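Side-chain contacts in galactofuranose-binding protein YtfQ (Escherichia coli, PDB 2VK2), which binds alpha- and beta-galactofuranose in the periplasm as the solute-binding component of the YtfQRT-YjfF ABC transporter: residues D118-E123 with K148-A153; K184-N187 with N191-M194; G205-I210 with I221-I226; K234-G239 with D283-E288. All coordinates share one frame; numbering follows the deposited sequence.

Interaction 1. Residues D118-E123 with K148-A153; sequences DWLVKE and KGFAEA
Leu120 lays its CD2 methyl against the edge of the Phe150 ring, near the ring plane. The closest pair is Leu120 CD2 to Phe150 CZ, 3.7 Å. Phe150 gets there with CG anti to its backbone N (chi1 -178°), which carries the far end of the ring across to the neighbouring helix. The same ring stacks on Tyr196. Both side chains also rest on Val131 of strand 129-135, so they fill the layer between helices and sheet. The two segments belong to helices 109-124 and 141-153, which run side by side over one face of the mixed sheet, as in the alpha/beta domains of periplasmic binding proteins. Their short axes lie 9.7 Å apart and cross at -33°. Farther from the sheet, Ala153 points its CB at Asp118, and CB lies 3.4 Å from Asp118 OD1. One water joins the two helices here. It donates to Asp118 OD1 at 2.6 Å and to the backbone Ala153 O at 2.7 Å. The other carboxylate oxygen, Asp118 OD2, is in a salt bridge with Lys114 on its own helix. Val121 reaches the same carbonyl from another direction, with CG2 3.6 Å from Ala153 O.

Interaction 2. Residues K184-N187 with N191-M194; sequences KAEN and NICM
Two successive torsions of like sense fold the Glu186 side chain. Its CG lies anti to the carbonyl carbon (chi1 -65°), and the chain bends again at chi2, which turns the carboxylate toward Asn191. Asn191 meets it with CG anti to its own backbone N. The result is a pair of hydrogen bonds between the two residues. Asn191 ND2 donates to Glu186 OE1 at 2.8 Å, and the bond is almost straight (177°). The acceptor lies in the amide plane of Asn191. The donor comes to the syn side of OE1 but stands 35° out of the carboxylate plane. The second bond is between backbones, from Asn191 N to Glu186 O at 3.2 Å. Beside the polar pair, Ile192 crosses the Glu186 stem at about a right angle, with its CG1 3.8 Å from Glu186 CB. This contact closes the short turn between helix 172-185 and strand 194-197, a helix-to-strand link of the alpha/beta domain. Cys193, which follows Ile192, is tied to Cys129 by a disulfide. Glu186 OE2 forms a salt bridge with Arg164 on strand 160-167. Both carboxylate oxygens are therefore engaged, one by a neutral amide and one by a guanidinium group. This should restrict rotation of the carboxylate and probably favours its charged form.

Interaction 3. Residues G205-I210 with I221-I226; sequences GAIQAI and ILTGSI
Ile221, just before strand 222-225, meets Ile210 of helix 200-212. The two side chains lie aslant and touch at two places. Ile210 CD1 sits 3.8 Å from the branch methyl Ile221 CG2 and also touches the branch carbon CB. Ile221 CD1 in turn lies 4.0 Å from Ile210 CG1, so each chain end packs beside the other's stem. With CG1 anti to its carbonyl carbon (chi1 -62°) and CG2 anti to its backbone N, Ile221 brings both branches to Ile210. Leu222 then points away from this helix, as alternation along a strand requires. Thr223 turns back toward it. Its CG2 methyl comes within 4.0 Å of Ile207 CG1, and the two side chains cross at about a right angle. The Thr223 hydroxyl is hydrogen-bonded through OG1 to the backbone N of Asn242. Two steps on, Ser225 OG is hydrogen-bonded to Asp200 OD1 near the start of the same helix. Strand 194-197, helix 200-212 and strand 222-225 form a beta-alpha-beta crossover, and here the helix packs on the strand that follows it. Val195 of the first strand touches both Ile221 and Thr223. The four residues in contact are all buried and meet through aliphatic carbons alone. The packing is thus held by apolar burial and shape, while the buried threonine hydroxyl is satisfied outside the contact.

Interaction 4. Residues K234-G239 with D283-E288; sequences KAMMDG and DTAKEE
Met237 and Ala285 have the most surface buried here, about 60 Å² each, and Lys286 and Met236 complete the contact. The Ala285 methyl points into the other segment between the two methionines. It lies 3.7 Å from Met236 CB and 3.9 Å from Met237 CG. Met236 SD also reaches this methyl, at 4.0 Å from Ala285 CB, while the chain runs on extended past it. Met236 also touches Pro282 and Ala241. Met237 takes a different course. Its chain bends at the last torsion (chi3 72°), and the thioether lies along the start of the second helix. Its SD is 3.9 Å from Lys286 CA, and its CE is 4.0 Å from Lys286 CG. The lysine offers its backbone and the base of its side chain, and its ammonium end extends clear of Met237. Leu289, one turn further on, also touches Met237. The contact joins the end of helix 230-237 to the start of helix 285-291 near the C terminus. Helix 230-237 finishes in a Schellman motif at Gly239, which has positive phi; one of the motif's two bonds, Gly239 N to Met236 O, is 3.0 Å. At the other helix Thr284 holds the N-cap position, but its OG1 bonds to Leu281 O instead of capping. A single methyl thus serves both methionines. Cohesion comes from dispersion between sulfur, methylene and methyl groups, while the lysine charge stays outside the apolar contact.

Overall arrangement
Reading from the N terminus, the four contacts close one after another; none nests in or crosses another. Interaction 1 closes a loop through strand 129-135, joining helices 109-124 and 141-153. Interaction 2 closes the short turn into strand 194-197. Met194 then packs against Leu120 and Phe150 of interaction 1. Interaction 3 follows, and a probable backbone hydrogen bond from Leu222 N to Cys193 O links it to interaction 2. Leu222 also packs on Leu120 and Glu123. Interaction 4 spans the longest stretch of chain, bringing helix 285-291 back to helix 230-237, where Ala235 touches Ile207. Interactions 1 and 4 join helix to helix, interaction 2 closes a loop, and interaction 3 packs a helix on the mixed sheet.

Interaction 1. Residues D118-E123 with K148-A153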
loop_
_atom_site.group_PDB
_atom_site.type_symbol
_atom_site.label_atom_id
_atom_site.label_comp_id
_atom_site.label_asym_id
_atom_site.label_seq_id
_atom_site.Cartn_x
_atom_site.Cartn_y
_atom_site.Cartn_z
ATOM N N ASP A 118 9.143 1.583 15.264
ATOM C CA ASP A 118 9.793 2.550 16.153
ATOM C C ASP A 118 8.770 3.166 17.110
ATOM O O ASP A 118 9.036 3.321 18.307
ATOM C CB ASP A 118 10.466 3.676 15.355
ATOM C CG ASP A 118 11.714 3.225 14.612
ATOM O OD1 ASP A 118 12.216 2.109 14.862
ATOM O OD2 ASP A 118 12.200 4.013 13.772
ATOM N N TRP A 119 7.603 3.513 16.578
ATOM C CA TRP A 119 6.526 4.056 17.396
ATOM C C TRP A 119 6.137 3.066 18.495
ATOM O O TRP A 119 6.000 3.447 19.660
ATOM C CB TRP A 119 5.302 4.417 16.543
ATOM C CG TRP A 119 4.099 4.638 17.393
ATOM C CD1 TRP A 119 3.780 5.769 18.079
ATOM C CD2 TRP A 119 3.083 3.679 17.699
ATOM N NE1 TRP A 119 2.617 5.581 18.784
ATOM C CE2 TRP A 119 2.166 4.307 18.567
ATOM C CE3 TRP A 119 2.851 2.353 17.318
ATOM C CZ2 TRP A 119 1.038 3.652 19.059
ATOM C CZ3 TRP A 119 1.730 1.706 17.804
ATOM C CH2 TRP A 119 0.837 2.357 18.666
ATOM N N LEU A 120 5.966 1.799 18.125
ATOM C CA LEU A 120 5.552 0.768 19.075
ATOM C C LEU A 120 6.579 0.556 20.183
ATOM O O LEU A 120 6.213 0.432 21.352
ATOM C CB LEU A 120 5.287 -0.557 18.353
ATOM C CG LEU A 120 4.781 -1.698 19.242
ATOM C CD1 LEU A 120 3.405 -1.376 19.821
ATOM C CD2 LEU A 120 4.746 -2.998 18.461
ATOM N N VAL A 121 7.857 0.520 19.817
ATOM C CA VAL A 121 8.930 0.362 20.798
ATOM C C VAL A 121 8.836 1.447 21.871
ATOM O O VAL A 121 8.916 1.155 23.067
ATOM C CB VAL A 121 10.324 0.396 20.126
ATOM C CG1 VAL A 121 11.431 0.454 21.173
ATOM C CG2 VAL A 121 10.512 -0.816 19.229
ATOM N N LYS A 122 8.657 2.694 21.441
ATOM C CA LYS A 122 8.514 3.814 22.370
ATOM C C LYS A 122 7.221 3.722 23.183
ATOM O O LYS A 122 7.219 3.986 24.388
ATOM C CB LYS A 122 8.555 5.145 21.615
ATOM C CG LYS A 122 9.924 5.514 21.083
ATOM C CD LYS A 122 9.860 6.740 20.193
ATOM N N GLU A 123 6.128 3.346 22.524
ATOM C CA GLU A 123 4.811 3.277 23.160
ATOM C C GLU A 123 4.773 2.280 24.320
ATOM O O GLU A 123 4.287 2.605 25.404
ATOM C CB GLU A 123 3.744 2.918 22.118
ATOM C CG GLU A 123 2.311 2.829 22.648
ATOM C CD GLU A 123 1.734 4.169 23.073
ATOM O OE1 GLU A 123 2.212 5.220 22.592
ATOM O OE2 GLU A 123 0.788 4.164 23.887
ATOM N N LYS A 148 9.399 -6.560 6.716
ATOM C CA LYS A 148 10.819 -6.404 7.052
ATOM C C LYS A 148 11.076 -5.158 7.898
ATOM O O LYS A 148 11.811 -5.216 8.878
ATOM C CB LYS A 148 11.686 -6.350 5.783
ATOM C CG LYS A 148 13.181 -6.173 6.067
ATOM C CD LYS A 148 13.994 -5.968 4.796
ATOM C CE LYS A 148 15.443 -5.611 5.101
ATOM N NZ LYS A 148 16.145 -5.057 3.909
ATOM N N GLY A 149 10.493 -4.030 7.504
ATOM C CA GLY A 149 10.722 -2.771 8.212
ATOM C C GLY A 149 10.301 -2.821 9.670
ATOM O O GLY A 149 11.032 -2.386 10.558
ATOM N N PHE A 150 9.116 -3.368 9.910
ATOM C CA PHE A 150 8.601 -3.520 11.267
ATOM C C PHE A 150 9.468 -4.488 12.069
ATOM O O PHE A 150 9.828 -4.200 13.208
ATOM C CB PHE A 150 7.154 -4.010 11.214
ATOM C CG PHE A 150 6.503 -4.150 12.561
ATOM C CD1 PHE A 150 5.920 -3.052 13.189
ATOM C CD2 PHE A 150 6.448 -5.382 13.191
ATOM C CE1 PHE A 150 5.311 -3.185 14.434
ATOM C CE2 PHE A 150 5.842 -5.522 14.429
ATOM C CZ PHE A 150 5.267 -4.422 15.050
ATOM N N ALA A 151 9.810 -5.621 11.455
ATOM C CA ALA A 151 10.641 -6.644 12.094
ATOM C C ALA A 151 11.994 -6.092 12.534
ATOM O O ALA A 151 12.459 -6.369 13.644
ATOM C CB ALA A 151 10.839 -7.826 11.151
ATOM N N GLU A 152 12.621 -5.305 11.667
ATOM C CA GLU A 152 13.917 -4.709 11.983
ATOM C C GLU A 152 13.804 -3.692 13.116
ATOM O O GLU A 152 14.659 -3.649 13.997
ATOM C CB GLU A 152 14.531 -4.051 10.746
ATOM C CG GLU A 152 14.944 -5.031 9.653
ATOM C CD GLU A 152 16.088 -5.946 10.054
ATOM O OE1 GLU A 152 16.896 -5.566 10.926
ATOM O OE2 GLU A 152 16.182 -7.053 9.481
ATOM N N ALA A 153 12.739 -2.894 13.101
ATOM C CA ALA A 153 12.535 -1.854 14.113
ATOM C C ALA A 153 12.344 -2.407 15.525
ATOM O O ALA A 153 12.724 -1.752 16.493
ATOM C CB ALA A 153 11.354 -0.971 13.734
HETATM O O HOH W 1 12.977 0.894 17.026
#

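Interaction 2. Residues K184-N187 with N191-M194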
loop_
_atom_site.group_PDB
_atom_site.type_symbol
_atom_site.label_atom_id
_atom_site.label_comp_id
_atom_site.label_asym_id
_atom_site.label_seq_id
_atom_site.Cartn_x
_atom_site.Cartn_y
_atom_site.Cartn_z
ATOM N N LYS A 184 -9.512 -15.544 18.765
ATOM C CA LYS A 184 -9.941 -16.854 19.263
ATOM C C LYS A 184 -8.764 -17.768 19.619
ATOM O O LYS A 184 -8.881 -18.613 20.512
ATOM C CB LYS A 184 -10.846 -17.546 18.242
ATOM C CG LYS A 184 -12.207 -16.890 18.088
ATOM C CD LYS A 184 -13.003 -17.523 16.962
ATOM C CE LYS A 184 -14.256 -16.722 16.646
ATOM N NZ LYS A 184 -14.959 -17.245 15.444
ATOM N N ALA A 185 -7.642 -17.596 18.925
ATOM C CA ALA A 185 -6.435 -18.387 19.179
ATOM C C ALA A 185 -5.591 -17.846 20.340
ATOM O O ALA A 185 -4.629 -18.497 20.754
ATOM C CB ALA A 185 -5.587 -18.466 17.912
ATOM N N GLU A 186 -5.946 -16.671 20.862
ATOM C CA GLU A 186 -5.140 -16.001 21.884
ATOM C C GLU A 186 -5.969 -15.549 23.090
ATOM O O GLU A 186 -5.926 -14.382 23.490
ATOM C CB GLU A 186 -4.394 -14.812 21.261
ATOM C CG GLU A 186 -3.350 -15.202 20.215
ATOM C CD GLU A 186 -2.201 -16.026 20.785
ATOM O OE1 GLU A 186 -2.025 -16.065 22.022
ATOM O OE2 GLU A 186 -1.462 -16.638 19.989
ATOM N N ASN A 187 -6.708 -16.494 23.672
ATOM C CA ASN A 187 -7.474 -16.265 24.904
ATOM C C ASN A 187 -8.470 -15.107 24.776
ATOM O O ASN A 187 -8.428 -14.148 25.548
ATOM C CB ASN A 187 -6.518 -16.041 26.090
ATOM C CG ASN A 187 -7.235 -16.007 27.432
ATOM O OD1 ASN A 187 -8.329 -16.550 27.581
ATOM N ND2 ASN A 187 -6.616 -15.361 28.414
ATOM N N ASN A 191 -4.354 -12.196 25.158
ATOM C CA ASN A 191 -2.913 -12.372 24.990
ATOM C C ASN A 191 -2.339 -11.540 23.835
ATOM O O ASN A 191 -1.196 -11.749 23.431
ATOM C CB ASN A 191 -2.590 -13.859 24.784
ATOM C CG ASN A 191 -1.119 -14.178 24.995
ATOM O OD1 ASN A 191 -0.489 -13.678 25.929
ATOM N ND2 ASN A 191 -0.568 -15.022 24.129
ATOM N N ILE A 192 -3.125 -10.596 23.315
ATOM C CA ILE A 192 -2.687 -9.706 22.239
ATOM C C ILE A 192 -2.546 -8.280 22.767
ATOM O O ILE A 192 -3.464 -7.764 23.404
ATOM C CB ILE A 192 -3.694 -9.702 21.070
ATOM C CG1 ILE A 192 -3.882 -11.117 20.514
ATOM C CG2 ILE A 192 -3.228 -8.749 19.969
ATOM C CD1 ILE A 192 -4.941 -11.216 19.437
ATOM N N CYS A 193 -1.399 -7.659 22.494
ATOM C CA CYS A 193 -1.113 -6.273 22.885
ATOM C C CYS A 193 -1.357 -5.292 21.735
ATOM O O CYS A 193 -1.816 -4.171 21.959
ATOM C CB CYS A 193 0.339 -6.164 23.383
ATOM S SG CYS A 193 1.146 -4.531 23.277
ATOM N N MET A 194 -1.056 -5.714 20.509
ATOM C CA MET A 194 -1.085 -4.816 19.364
ATOM C C MET A 194 -1.300 -5.585 18.066
ATOM O O MET A 194 -0.798 -6.701 17.904
ATOM C CB MET A 194 0.233 -4.036 19.315
ATOM C CG MET A 194 0.357 -3.028 18.185
ATOM S SD MET A 194 1.362 -3.643 16.820
ATOM C CE MET A 194 1.491 -2.157 15.825
#

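Interaction 3. Residues G205-I210 with I221-I226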
loop_
_atom_site.group_PDB
_atom_site.type_symbol
_atom_site.label_atom_id
_atom_site.label_comp_id
_atom_site.label_asym_id
_atom_site.label_seq_id
_atom_site.Cartn_x
_atom_site.Cartn_y
_atom_site.Cartn_z
ATOM N N GLY A 205 -10.913 -3.446 9.738
ATOM C CA GLY A 205 -11.586 -4.726 9.947
ATOM C C GLY A 205 -11.218 -5.342 11.286
ATOM O O GLY A 205 -12.084 -5.850 12.003
ATOM N N ALA A 206 -9.934 -5.283 11.633
ATOM C CA ALA A 206 -9.455 -5.785 12.920
ATOM C C ALA A 206 -10.113 -5.059 14.095
ATOM O O ALA A 206 -10.473 -5.686 15.090
ATOM C CB ALA A 206 -7.939 -5.665 13.008
ATOM N N ILE A 207 -10.265 -3.743 13.972
ATOM C CA ILE A 207 -10.930 -2.943 15.001
ATOM C C ILE A 207 -12.358 -3.441 15.258
ATOM O O ILE A 207 -12.782 -3.527 16.412
ATOM C CB ILE A 207 -10.906 -1.434 14.643
ATOM C CG1 ILE A 207 -9.499 -0.870 14.860
ATOM C CG2 ILE A 207 -11.907 -0.651 15.489
ATOM C CD1 ILE A 207 -9.263 0.464 14.194
ATOM N N GLN A 208 -13.084 -3.790 14.194
ATOM C CA GLN A 208 -14.422 -4.385 14.328
ATOM C C GLN A 208 -14.365 -5.688 15.117
ATOM O O GLN A 208 -15.165 -5.904 16.030
ATOM C CB GLN A 208 -15.039 -4.698 12.962
ATOM C CG GLN A 208 -15.309 -3.523 12.054
ATOM C CD GLN A 208 -15.940 -3.966 10.743
ATOM O OE1 GLN A 208 -17.086 -4.419 10.717
ATOM N NE2 GLN A 208 -15.191 -3.849 9.652
ATOM N N ALA A 209 -13.432 -6.564 14.747
ATOM C CA ALA A 209 -13.271 -7.856 15.418
ATOM C C ALA A 209 -12.930 -7.692 16.897
ATOM O O ALA A 209 -13.444 -8.428 17.744
ATOM C CB ALA A 209 -12.201 -8.691 14.718
ATOM N N ILE A 210 -12.068 -6.725 17.204
ATOM C CA ILE A 210 -11.670 -6.451 18.586
ATOM C C ILE A 210 -12.879 -6.006 19.413
ATOM O O ILE A 210 -13.097 -6.498 20.523
ATOM C CB ILE A 210 -10.556 -5.378 18.654
ATOM C CG1 ILE A 210 -9.258 -5.908 18.033
ATOM C CG2 ILE A 210 -10.294 -4.962 20.098
ATOM C CD1 ILE A 210 -8.278 -4.817 17.654
ATOM N N ILE A 221 -6.023 -3.524 22.767
ATOM C CA ILE A 221 -5.195 -3.906 21.628
ATOM C C ILE A 221 -4.899 -2.643 20.823
ATOM O O ILE A 221 -5.810 -2.005 20.294
ATOM C CB ILE A 221 -5.883 -4.974 20.753
ATOM C CG1 ILE A 221 -6.108 -6.255 21.562
ATOM C CG2 ILE A 221 -5.040 -5.275 19.518
ATOM C CD1 ILE A 221 -6.856 -7.342 20.826
ATOM N N LEU A 222 -3.621 -2.274 20.767
ATOM C CA LEU A 222 -3.172 -1.108 20.014
ATOM C C LEU A 222 -3.233 -1.418 18.524
ATOM O O LEU A 222 -3.187 -2.584 18.131
ATOM C CB LEU A 222 -1.733 -0.750 20.397
ATOM C CG LEU A 222 -1.446 -0.466 21.875
ATOM C CD1 LEU A 222 0.054 -0.375 22.106
ATOM C CD2 LEU A 222 -2.146 0.810 22.332
ATOM N N THR A 223 -3.333 -0.382 17.697
ATOM C CA THR A 223 -3.292 -0.559 16.247
ATOM C C THR A 223 -2.201 0.299 15.627
ATOM O O THR A 223 -2.019 1.464 15.986
ATOM C CB THR A 223 -4.645 -0.228 15.567
ATOM O OG1 THR A 223 -4.809 1.192 15.442
ATOM C CG2 THR A 223 -5.807 -0.825 16.348
ATOM N N GLY A 224 -1.469 -0.303 14.694
ATOM C CA GLY A 224 -0.496 0.402 13.868
ATOM C C GLY A 224 -0.685 -0.074 12.443
ATOM O O GLY A 224 -0.734 -1.274 12.200
ATOM N N SER A 225 -0.819 0.856 11.506
ATOM C CA SER A 225 -1.113 0.499 10.124
ATOM C C SER A 225 -0.607 1.571 9.168
ATOM O O SER A 225 -0.007 2.553 9.593
ATOM C CB SER A 225 -2.613 0.249 9.950
ATOM O OG SER A 225 -3.376 1.370 10.362
ATOM N N ILE A 226 -0.814 1.356 7.872
ATOM C CA ILE A 226 -0.248 2.226 6.852
ATOM C C ILE A 226 -1.293 2.581 5.802
ATOM O O ILE A 226 -2.069 1.725 5.387
ATOM C CB ILE A 226 0.962 1.536 6.174
ATOM C CG1 ILE A 226 2.079 1.284 7.197
ATOM C CG2 ILE A 226 1.496 2.373 5.014
ATOM C CD1 ILE A 226 3.040 0.184 6.806
#

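Interaction 4. Residues K234-G239 with D283-E288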
loop_
_atom_site.group_PDB
_atom_site.type_symbol
_atom_site.label_atom_id
_atom_site.label_comp_id
_atom_site.label_asym_id
_atom_site.label_seq_id
_atom_site.Cartn_x
_atom_site.Cartn_y
_atom_site.Cartn_z
ATOM N N LYS A 234 -10.724 8.825 11.367
ATOM C CA LYS A 234 -12.007 8.737 12.066
ATOM C C LYS A 234 -11.905 7.787 13.257
ATOM O O LYS A 234 -12.416 8.083 14.338
ATOM C CB LYS A 234 -13.117 8.282 11.115
ATOM C CG LYS A 234 -13.460 9.309 10.055
ATOM C CD LYS A 234 -14.656 8.893 9.227
ATOM C CE LYS A 234 -14.980 9.949 8.190
ATOM N NZ LYS A 234 -16.267 9.683 7.492
ATOM N N ALA A 235 -11.229 6.656 13.067
ATOM C CA ALA A 235 -11.006 5.708 14.153
ATOM C C ALA A 235 -10.169 6.332 15.268
ATOM O O ALA A 235 -10.479 6.162 16.447
ATOM C CB ALA A 235 -10.339 4.451 13.628
ATOM N N MET A 236 -9.120 7.063 14.897
ATOM C CA MET A 236 -8.291 7.760 15.883
ATOM C C MET A 236 -9.105 8.756 16.705
ATOM O O MET A 236 -8.941 8.845 17.921
ATOM C CB MET A 236 -7.141 8.506 15.209
ATOM C CG MET A 236 -6.044 7.611 14.666
ATOM S SD MET A 236 -4.706 8.597 13.990
ATOM C CE MET A 236 -3.686 7.318 13.261
ATOM N N MET A 237 -9.977 9.504 16.037
ATOM C CA MET A 237 -10.810 10.496 16.721
ATOM C C MET A 237 -11.793 9.851 17.707
ATOM O O MET A 237 -12.160 10.471 18.706
ATOM C CB MET A 237 -11.542 11.359 15.696
ATOM C CG MET A 237 -10.607 12.295 14.948
ATOM S SD MET A 237 -11.360 13.055 13.505
ATOM C CE MET A 237 -12.493 14.200 14.285
ATOM N N ASP A 238 -12.197 8.611 17.434
ATOM C CA ASP A 238 -13.037 7.835 18.354
ATOM C C ASP A 238 -12.232 7.054 19.396
ATOM O O ASP A 238 -12.812 6.330 20.208
ATOM C CB ASP A 238 -13.929 6.859 17.572
ATOM C CG ASP A 238 -15.070 7.551 16.854
ATOM O OD1 ASP A 238 -15.430 8.685 17.236
ATOM O OD2 ASP A 238 -15.619 6.951 15.906
ATOM N N GLY A 239 -10.908 7.193 19.373
ATOM C CA GLY A 239 -10.037 6.538 20.349
ATOM C C GLY A 239 -9.753 5.072 20.066
ATOM O O GLY A 239 -9.276 4.355 20.947
ATOM N N ASP A 283 -3.368 12.928 17.820
ATOM C CA ASP A 283 -3.287 14.374 18.063
ATOM C C ASP A 283 -3.399 15.225 16.789
ATOM O O ASP A 283 -3.714 16.411 16.870
ATOM C CB ASP A 283 -2.005 14.732 18.828
ATOM C CG ASP A 283 -0.741 14.485 18.019
ATOM O OD1 ASP A 283 -0.715 13.527 17.220
ATOM O OD2 ASP A 283 0.232 15.250 18.190
ATOM N N THR A 284 -3.148 14.624 15.626
ATOM C CA THR A 284 -3.275 15.321 14.341
ATOM C C THR A 284 -4.379 14.740 13.447
ATOM O O THR A 284 -4.502 15.131 12.286
ATOM C CB THR A 284 -1.948 15.268 13.560
ATOM O OG1 THR A 284 -1.602 13.904 13.296
ATOM C CG2 THR A 284 -0.829 15.928 14.354
ATOM N N ALA A 285 -5.182 13.824 13.988
ATOM C CA ALA A 285 -6.165 13.074 13.192
ATOM C C ALA A 285 -7.213 13.964 12.533
ATOM O O ALA A 285 -7.529 13.791 11.354
ATOM C CB ALA A 285 -6.841 12.011 14.049
ATOM N N LYS A 286 -7.753 14.913 13.294
ATOM C CA LYS A 286 -8.772 15.825 12.774
ATOM C C LYS A 286 -8.233 16.653 11.607
ATOM O O LYS A 286 -8.899 16.788 10.579
ATOM C CB LYS A 286 -9.284 16.746 13.886
ATOM C CG LYS A 286 -10.507 17.565 13.500
ATOM C CD LYS A 286 -11.047 18.344 14.687
ATOM C CE LYS A 286 -12.247 19.196 14.302
ATOM N NZ LYS A 286 -11.886 20.276 13.341
ATOM N N GLU A 287 -7.028 17.194 11.774
ATOM C CA GLU A 287 -6.381 18.000 10.734
ATOM C C GLU A 287 -6.109 17.187 9.469
ATOM O O GLU A 287 -6.326 17.672 8.360
ATOM C CB GLU A 287 -5.068 18.597 11.247
ATOM C CG GLU A 287 -5.244 19.670 12.310
ATOM N N GLU A 288 -5.632 15.957 9.639
ATOM C CA GLU A 288 -5.348 15.084 8.499
ATOM C C GLU A 288 -6.621 14.646 7.785
ATOM O O GLU A 288 -6.655 14.600 6.554
ATOM C CB GLU A 288 -4.531 13.861 8.935
ATOM C CG GLU A 288 -3.098 14.190 9.324
ATOM C CD GLU A 288 -2.341 14.911 8.222
ATOM O OE1 GLU A 288 -2.375 14.439 7.065
ATOM O OE2 GLU A 288 -1.718 15.954 8.511
#